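Local coordinates for protein glyoxylate reductase (PDB 3WNV) that probably reduces glyoxylate to glycolate with a nicotinamide cofactor, as a member of the D-isomer specific 2-hydroxyacid dehydrogenase family, at residues A5-G10 and G46-V51; D50-Y55 and S78-C83. One frame throughout, in Å; residues are numbered along the deposited sequence.

Interaction 1: residues A5-G10 and G46-V51; sequences AALLIG and GQYDDV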
ATOM      1  N   ALA A   5      -1.504  23.904 -18.072  1.00 14.07           N
ATOM      2  CA  ALA A   5      -0.383  23.667 -17.157  1.00 15.74           C
ATOM      3  C   ALA A   5      -0.514  22.329 -16.437  1.00 19.74           C
ATOM      4  O   ALA A   5      -1.634  21.818 -16.242  1.00 17.85           O
ATOM      5  CB  ALA A   5      -0.253  24.812 -16.167  1.00 14.77           C
ATOM      6  N   ALA A   6       0.618  21.764 -16.031  1.00 13.17           N
ATOM      7  CA  ALA A   6       0.615  20.625 -15.121  1.00 11.96           C
ATOM      8  C   ALA A   6       1.298  21.016 -13.797  1.00 17.50           C
ATOM      9  O   ALA A   6       2.281  21.749 -13.796  1.00 19.34           O
ATOM     10  CB  ALA A   6       1.321  19.428 -15.727  1.00 13.47           C
ATOM     11  N   LEU A   7       0.787  20.517 -12.677  1.00 13.82           N
ATOM     12  CA  LEU A   7       1.332  20.904 -11.383  1.00 11.20           C
ATOM     13  C   LEU A   7       1.866  19.682 -10.654  1.00 15.25           C
ATOM     14  O   LEU A   7       1.158  18.676 -10.483  1.00 14.09           O
ATOM     15  CB  LEU A   7       0.246  21.574 -10.541  1.00 13.49           C
ATOM     16  CG  LEU A   7       0.612  21.815  -9.076  1.00 13.56           C
ATOM     17  CD1 LEU A   7       1.735  22.839  -8.981  1.00 17.91           C
ATOM     18  CD2 LEU A   7      -0.641  22.320  -8.304  1.00 17.08           C
ATOM     19  N   LEU A   8       3.115  19.764 -10.215  1.00 14.43           N
ATOM     20  CA  LEU A   8       3.739  18.646  -9.498  1.00 12.34           C
ATOM     21  C   LEU A   8       3.663  18.931  -7.992  1.00 16.32           C
ATOM     22  O   LEU A   8       4.147  19.975  -7.548  1.00 16.00           O
ATOM     23  CB  LEU A   8       5.216  18.585  -9.897  1.00 14.81           C
ATOM     24  CG  LEU A   8       6.094  17.723  -8.946  1.00  8.98           C
ATOM     25  CD1 LEU A   8       5.603  16.276  -8.751  1.00 13.19           C
ATOM     26  CD2 LEU A   8       7.580  17.698  -9.410  1.00 14.56           C
ATOM     27  N   ILE A   9       3.040  18.036  -7.224  1.00 17.05           N
ATOM     28  CA  ILE A   9       3.004  18.176  -5.768  1.00 18.84           C
ATOM     29  C   ILE A   9       4.095  17.276  -5.204  1.00 14.66           C
ATOM     30  O   ILE A   9       4.100  16.082  -5.463  1.00 14.74           O
ATOM     31  CB  ILE A   9       1.687  17.654  -5.128  1.00 15.12           C
ATOM     32  CG1 ILE A   9       0.426  18.228  -5.817  1.00 18.15           C
ATOM     33  CG2 ILE A   9       1.689  17.998  -3.620  1.00 15.61           C
ATOM     34  CD1 ILE A   9       0.285  19.711  -5.749  1.00 18.36           C
ATOM     35  N   GLY A  10       5.017  17.836  -4.431  1.00 14.90           N
ATOM     36  CA  GLY A  10       6.042  16.996  -3.841  1.00 15.22           C
ATOM     37  C   GLY A  10       7.192  16.787  -4.808  1.00 15.60           C
ATOM     38  O   GLY A  10       7.475  17.661  -5.620  1.00 17.61           O
ATOM     39  N   GLY A  46      -5.529  31.979  -7.675  1.00 26.72           N
ATOM     40  CA  GLY A  46      -5.669  31.969  -9.127  1.00 24.07           C
ATOM     41  C   GLY A  46      -4.417  31.497  -9.869  1.00 28.10           C
ATOM     42  O   GLY A  46      -4.411  31.367 -11.096  1.00 28.37           O
ATOM     43  N   GLN A  47      -3.347  31.228  -9.135  1.00 28.50           N
ATOM     44  CA  GLN A  47      -2.082  30.924  -9.809  1.00 28.83           C
ATOM     45  C   GLN A  47      -2.089  29.546 -10.456  1.00 26.07           C
ATOM     46  O   GLN A  47      -1.292  29.284 -11.348  1.00 24.77           O
ATOM     47  CB  GLN A  47      -0.890  31.066  -8.859  1.00 29.84           C
ATOM     48  CG  GLN A  47      -0.786  29.988  -7.822  1.00 28.82           C
ATOM     49  CD  GLN A  47       0.389  30.217  -6.883  1.00 35.62           C
ATOM     50  OE1 GLN A  47       0.331  31.084  -6.012  1.00 40.46           O
ATOM     51  NE2 GLN A  47       1.458  29.441  -7.052  1.00 32.66           N
ATOM     52  N   TYR A  48      -2.976  28.663 -10.007  1.00 22.13           N
ATOM     53  CA  TYR A  48      -3.116  27.359 -10.628  1.00 18.74           C
ATOM     54  C   TYR A  48      -4.322  27.314 -11.590  1.00 17.94           C
ATOM     55  O   TYR A  48      -4.779  26.238 -11.956  1.00 17.54           O
ATOM     56  CB  TYR A  48      -3.319  26.302  -9.559  1.00 20.54           C
ATOM     57  CG  TYR A  48      -2.190  26.170  -8.571  1.00 20.97           C
ATOM     58  CD1 TYR A  48      -0.877  26.444  -8.940  1.00 21.95           C
ATOM     59  CD2 TYR A  48      -2.430  25.722  -7.283  1.00 19.56           C
ATOM     60  CE1 TYR A  48       0.176  26.268  -8.032  1.00 24.70           C
ATOM     61  CE2 TYR A  48      -1.381  25.529  -6.369  1.00 17.30           C
ATOM     62  CZ  TYR A  48      -0.082  25.828  -6.759  1.00 24.73           C
ATOM     63  OH  TYR A  48       0.975  25.664  -5.876  1.00 26.57           O
ATOM     64  N   ASP A  49      -4.831  28.471 -11.999  1.00 18.97           N
ATOM     65  CA  ASP A  49      -6.090  28.519 -12.749  1.00 16.91           C
ATOM     66  C   ASP A  49      -6.028  27.922 -14.167  1.00 18.50           C
ATOM     67  O   ASP A  49      -7.059  27.687 -14.800  1.00 17.62           O
ATOM     68  CB  ASP A  49      -6.687  29.929 -12.715  1.00 22.82           C
ATOM     69  CG  ASP A  49      -7.598  30.136 -11.498  1.00 26.32           C
ATOM     70  OD1 ASP A  49      -7.585  29.287 -10.558  1.00 23.60           O
ATOM     71  OD2 ASP A  49      -8.339  31.133 -11.491  1.00 30.19           O
ATOM     72  N   ASP A  50      -4.822  27.666 -14.667  1.00 19.23           N
ATOM     73  CA  ASP A  50      -4.659  26.978 -15.949  1.00 22.02           C
ATOM     74  C   ASP A  50      -4.216  25.525 -15.802  1.00 17.85           C
ATOM     75  O   ASP A  50      -3.910  24.855 -16.791  1.00 18.55           O
ATOM     76  CB  ASP A  50      -3.629  27.725 -16.806  1.00 21.39           C
ATOM     77  CG  ASP A  50      -4.162  29.094 -17.312  1.00 46.79           C
ATOM     78  OD1 ASP A  50      -5.247  29.161 -17.970  1.00 36.29           O
ATOM     79  OD2 ASP A  50      -3.501  30.117 -17.014  1.00 51.58           O
ATOM     80  N   VAL A  51      -4.178  25.021 -14.578  1.00 15.65           N
ATOM     81  CA  VAL A  51      -3.652  23.661 -14.360  1.00 12.89           C
ATOM     82  C   VAL A  51      -4.684  22.615 -14.752  1.00 16.23           C
ATOM     83  O   VAL A  51      -5.754  22.558 -14.147  1.00 15.00           O
ATOM     84  CB  VAL A  51      -3.274  23.457 -12.906  1.00 16.62           C
ATOM     85  CG1 VAL A  51      -2.919  21.965 -12.647  1.00 14.74           C
ATOM     86  CG2 VAL A  51      -2.107  24.386 -12.534  1.00 15.54           C
TER
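At the start of a parallel strand pair in the five-stranded sheet, A5 bridges V51 while L7 reaches across to Y48, in the loop that leads from helix 36-45 into strand 51-57. The backbone evidence is a bent hydrogen bond from A5 N to D50 O, 2.9 Å long with an N-H...O angle of 140°. V51 CA adds a CA-H...O contact to A5 O at 3.3 Å, and the backbone of I52 bonds to A5 as well. A5 thus pairs with the residues before and after V51, the usual pattern of a parallel bridge. The chain enters the strand from a type I turn, closed by V51 N on Y48 O at 3.0 Å.

Side chains extend the pairing on the face shared by A5, L7 and V51. V51 CG1 lies 3.8 Å from L7 CB, and V51 CG2 is 4.1 Å from A5 CB. L7 holds CG anti to its backbone N (chi1 170°), on the side of the Y48 ring. CD2 sits over the ring centre in a CH-pi contact, 3.8 Å from the centroid and 8° off the normal, while L7 CD1 lies 3.9 Å from Y48 CE1. Q47 CG lies on the opposite face of the ring, offset toward its rim. Beyond the pair, F39 touches L7, and Y48 OH is hydrogen-bonded to N42 of helix 36-45.

An alanine in place of Y48 would probably leave the L7 methyls without the ring face they pack on and N42 without its phenolic partner. The contact therefore joins two chemistries: A5 is held by backbone bonds to D50 and I52 beside the V51-Y48 turn bond, while the tyrosine offers leucine an apolar face and N42 a hydroxyl.

Interaction 2: residues D50-Y55 and S78-C83; sequences DVIAIY and SVKYIC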
ATOM      1  N   ASP A  50      -4.822  27.666 -14.667  1.00 19.23           N
ATOM      2  CA  ASP A  50      -4.659  26.978 -15.949  1.00 22.02           C
ATOM      3  C   ASP A  50      -4.216  25.525 -15.802  1.00 17.85           C
ATOM      4  O   ASP A  50      -3.910  24.855 -16.791  1.00 18.55           O
ATOM      5  CB  ASP A  50      -3.629  27.725 -16.806  1.00 21.39           C
ATOM      6  CG  ASP A  50      -4.162  29.094 -17.312  1.00 46.79           C
ATOM      7  OD1 ASP A  50      -5.247  29.161 -17.970  1.00 36.29           O
ATOM      8  OD2 ASP A  50      -3.501  30.117 -17.014  1.00 51.58           O
ATOM      9  N   VAL A  51      -4.178  25.021 -14.578  1.00 15.65           N
ATOM     10  CA  VAL A  51      -3.652  23.661 -14.360  1.00 12.89           C
ATOM     11  C   VAL A  51      -4.684  22.615 -14.752  1.00 16.23           C
ATOM     12  O   VAL A  51      -5.754  22.558 -14.147  1.00 15.00           O
ATOM     13  CB  VAL A  51      -3.274  23.457 -12.906  1.00 16.62           C
ATOM     14  CG1 VAL A  51      -2.919  21.965 -12.647  1.00 14.74           C
ATOM     15  CG2 VAL A  51      -2.107  24.386 -12.534  1.00 15.54           C
ATOM     16  N   ILE A  52      -4.380  21.791 -15.755  1.00 17.03           N
ATOM     17  CA  ILE A  52      -5.313  20.746 -16.213  1.00 14.52           C
ATOM     18  C   ILE A  52      -5.030  19.416 -15.533  1.00 16.53           C
ATOM     19  O   ILE A  52      -5.923  18.577 -15.380  1.00 16.28           O
ATOM     20  CB  ILE A  52      -5.270  20.568 -17.762  1.00 19.34           C
ATOM     21  CG1 ILE A  52      -6.296  19.538 -18.254  1.00 19.96           C
ATOM     22  CG2 ILE A  52      -3.901  20.141 -18.230  1.00 21.71           C
ATOM     23  CD1 ILE A  52      -6.342  19.452 -19.786  1.00 28.69           C
ATOM     24  N   ALA A  53      -3.789  19.213 -15.102  1.00 14.04           N
ATOM     25  CA  ALA A  53      -3.429  17.924 -14.506  1.00 11.62           C
ATOM     26  C   ALA A  53      -2.449  18.092 -13.368  1.00 12.55           C
ATOM     27  O   ALA A  53      -1.590  18.959 -13.418  1.00 12.62           O
ATOM     28  CB  ALA A  53      -2.846  17.015 -15.540  1.00 13.32           C
ATOM     29  N   ILE A  54      -2.516  17.188 -12.395  1.00 10.30           N
ATOM     30  CA  ILE A  54      -1.695  17.300 -11.199  1.00 11.09           C
ATOM     31  C   ILE A  54      -1.005  15.973 -10.998  1.00 10.78           C
ATOM     32  O   ILE A  54      -1.657  14.924 -11.044  1.00 13.78           O
ATOM     33  CB  ILE A  54      -2.568  17.560  -9.958  1.00 12.35           C
ATOM     34  CG1 ILE A  54      -3.067  19.009  -9.935  1.00 17.19           C
ATOM     35  CG2 ILE A  54      -1.777  17.249  -8.661  1.00 11.52           C
ATOM     36  CD1 ILE A  54      -4.114  19.238  -8.795  1.00 10.50           C
ATOM     37  N   TYR A  55       0.301  16.001 -10.754  1.00 10.63           N
ATOM     38  CA  TYR A  55       1.024  14.805 -10.336  1.00  6.55           C
ATOM     39  C   TYR A  55       1.121  14.869  -8.833  1.00 10.81           C
ATOM     40  O   TYR A  55       1.574  15.887  -8.304  1.00 11.11           O
ATOM     41  CB  TYR A  55       2.470  14.868 -10.905  1.00 10.42           C
ATOM     42  CG  TYR A  55       3.374  13.703 -10.476  1.00 12.61           C
ATOM     43  CD1 TYR A  55       3.787  13.544  -9.147  1.00  9.91           C
ATOM     44  CD2 TYR A  55       3.865  12.811 -11.420  1.00 11.63           C
ATOM     45  CE1 TYR A  55       4.640  12.470  -8.750  1.00 11.53           C
ATOM     46  CE2 TYR A  55       4.701  11.742 -11.051  1.00 14.22           C
ATOM     47  CZ  TYR A  55       5.072  11.579  -9.712  1.00 16.16           C
ATOM     48  OH  TYR A  55       5.914  10.547  -9.378  1.00 14.90           O
ATOM     49  N   SER A  78     -10.252  24.317 -13.668  1.00 18.87           N
ATOM     50  CA  SER A  78      -9.462  23.779 -14.772  1.00 19.77           C
ATOM     51  C   SER A  78      -9.005  22.316 -14.589  1.00 16.73           C
ATOM     52  O   SER A  78      -8.753  21.615 -15.569  1.00 13.97           O
ATOM     53  CB  SER A  78      -8.228  24.658 -14.977  1.00 18.05           C
ATOM     54  OG  SER A  78      -7.562  24.859 -13.722  1.00 15.80           O
ATOM     55  N   VAL A  79      -8.844  21.871 -13.353  1.00 14.68           N
ATOM     56  CA  VAL A  79      -8.239  20.548 -13.100  1.00 13.97           C
ATOM     57  C   VAL A  79      -9.115  19.418 -13.619  1.00 19.22           C
ATOM     58  O   VAL A  79     -10.301  19.322 -13.273  1.00 16.40           O
ATOM     59  CB  VAL A  79      -7.992  20.322 -11.630  1.00 15.14           C
ATOM     60  CG1 VAL A  79      -7.392  18.902 -11.380  1.00 13.53           C
ATOM     61  CG2 VAL A  79      -7.090  21.421 -11.066  1.00 19.28           C
ATOM     62  N   LYS A  80      -8.550  18.594 -14.496  1.00 15.99           N
ATOM     63  CA  LYS A  80      -9.306  17.486 -15.075  1.00 15.44           C
ATOM     64  C   LYS A  80      -8.753  16.129 -14.720  1.00 14.84           C
ATOM     65  O   LYS A  80      -9.441  15.144 -14.886  1.00 17.25           O
ATOM     66  CB  LYS A  80      -9.496  17.654 -16.584  1.00 17.31           C
ATOM     67  CG  LYS A  80     -10.250  18.940 -16.908  1.00 19.77           C
ATOM     68  CD  LYS A  80     -11.189  18.811 -18.106  1.00 35.31           C
ATOM     69  CE  LYS A  80     -10.473  18.306 -19.354  1.00 41.53           C
ATOM     70  NZ  LYS A  80     -11.186  18.706 -20.615  1.00 48.67           N
ATOM     71  N   TYR A  81      -7.510  16.091 -14.236  1.00 14.56           N
ATOM     72  CA  TYR A  81      -6.785  14.850 -13.974  1.00 11.95           C
ATOM     73  C   TYR A  81      -5.949  14.983 -12.714  1.00 12.87           C
ATOM     74  O   TYR A  81      -5.317  16.022 -12.469  1.00 14.47           O
ATOM     75  CB  TYR A  81      -5.841  14.502 -15.126  1.00 16.65           C
ATOM     76  CG  TYR A  81      -6.554  14.347 -16.423  1.00 17.75           C
ATOM     77  CD1 TYR A  81      -7.198  13.152 -16.750  1.00 16.45           C
ATOM     78  CD2 TYR A  81      -6.632  15.405 -17.309  1.00 17.42           C
ATOM     79  CE1 TYR A  81      -7.905  13.037 -17.949  1.00 19.47           C
ATOM     80  CE2 TYR A  81      -7.318  15.286 -18.510  1.00 21.27           C
ATOM     81  CZ  TYR A  81      -7.950  14.097 -18.815  1.00 21.45           C
ATOM     82  OH  TYR A  81      -8.634  13.991 -19.996  1.00 25.91           O
ATOM     83  N   ILE A  82      -5.900  13.916 -11.930  1.00 13.77           N
ATOM     84  CA  ILE A  82      -4.921  13.813 -10.871  1.00 18.25           C
ATOM     85  C   ILE A  82      -4.279  12.481 -11.062  1.00 15.53           C
ATOM     86  O   ILE A  82      -4.950  11.437 -11.046  1.00 13.60           O
ATOM     87  CB  ILE A  82      -5.558  13.834  -9.481  1.00 18.00           C
ATOM     88  CG1 ILE A  82      -6.181  15.189  -9.227  1.00 14.86           C
ATOM     89  CG2 ILE A  82      -4.495  13.554  -8.371  1.00 13.30           C
ATOM     90  CD1 ILE A  82      -7.103  15.135  -7.979  1.00 20.65           C
ATOM     91  N   CYS A  83      -2.977  12.507 -11.287  1.00 13.43           N
ATOM     92  CA  CYS A  83      -2.221  11.305 -11.538  1.00  9.12           C
ATOM     93  C   CYS A  83      -1.389  11.020 -10.314  1.00  8.94           C
ATOM     94  O   CYS A  83      -0.467  11.756  -9.977  1.00 11.09           O
ATOM     95  CB  CYS A  83      -1.375  11.481 -12.809  1.00 12.17           C
ATOM     96  SG  CYS A  83      -2.448  11.782 -14.289  1.00 16.90           S
TER
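Backbone hydrogen bonds between D50-Y55 and S78-C83 define a parallel strand pair, its strand segments inclined by 18°. I54 N makes a bent bond to Y81 O at 3.0 Å (139° at the hydrogen), whereas C83 N reaches I54 O at 2.8 Å, nearly straight at 172°. Further back, I52 O accepts two donors, K80 N at 2.8 Å and, weakly, Y81 N at 3.2 Å. The register explains this fork: I52 is nearest V79 but A53 is nearest Y81, so K80 is an extra residue, a bulge-like irregularity where neighbouring strands 51-57 and 81-85 of the five-stranded sheet begin to pair.

CA-H...O contacts supplement the ladder, with A53 CA directed at Y81 O, I82 CA at I54 O and Y55 CA at C83 O.

One side chain joins the polar network. S78 holds OG between its backbone N and carbonyl carbon, and from there OG donates to V51 O at 3.0 Å, lying above the carbonyl plane rather than in it. The same hydroxyl has a weak link to D49 O.

Apolar contacts divide between the two faces of the sheet. On one, A53 CB meets Y81 CB at 3.9 Å, and L311 of helix 297-317 touches both A53 and C83. On the other, I54 CD1 lies 4.2 Å from V79 CG1, and I82 packs on F67. Near the irregular start, I52 CG1 rests 4.1 Å from K80 CB, on the aliphatic base of a lysine whose far end leads away.

The I52 and I54 carbonyls and I54 N thus bond to this partner, while the backbones of A53 and Y55 bond to strand 5-9. Before the regular ladder, the forked I52 carbonyl and the serine hydroxyl supply the polar links.

Interactions 1 and 2 are consecutive seams of one parallel sheet, their centres about 7 Å apart, and they share D50 and V51. Strand 51-57 is the common member, with 5-9 along one edge and 81-85 along the other; 27-31 and 103-105 complete the order 2-1-3-4-5. Along the chain, strand 5-9 comes first, then 27-31 and helix 36-45, whose crossover brings the chain to 51-57, and last 81-85. The probable hydrogen bonds I52 N to A5 O and I9 N to Y55 O continue the first seam. This arrangement is consistent with the flavodoxin-like substrate-binding domain of the family, distinct from the seven-stranded sheet of the nucleotide-binding domain.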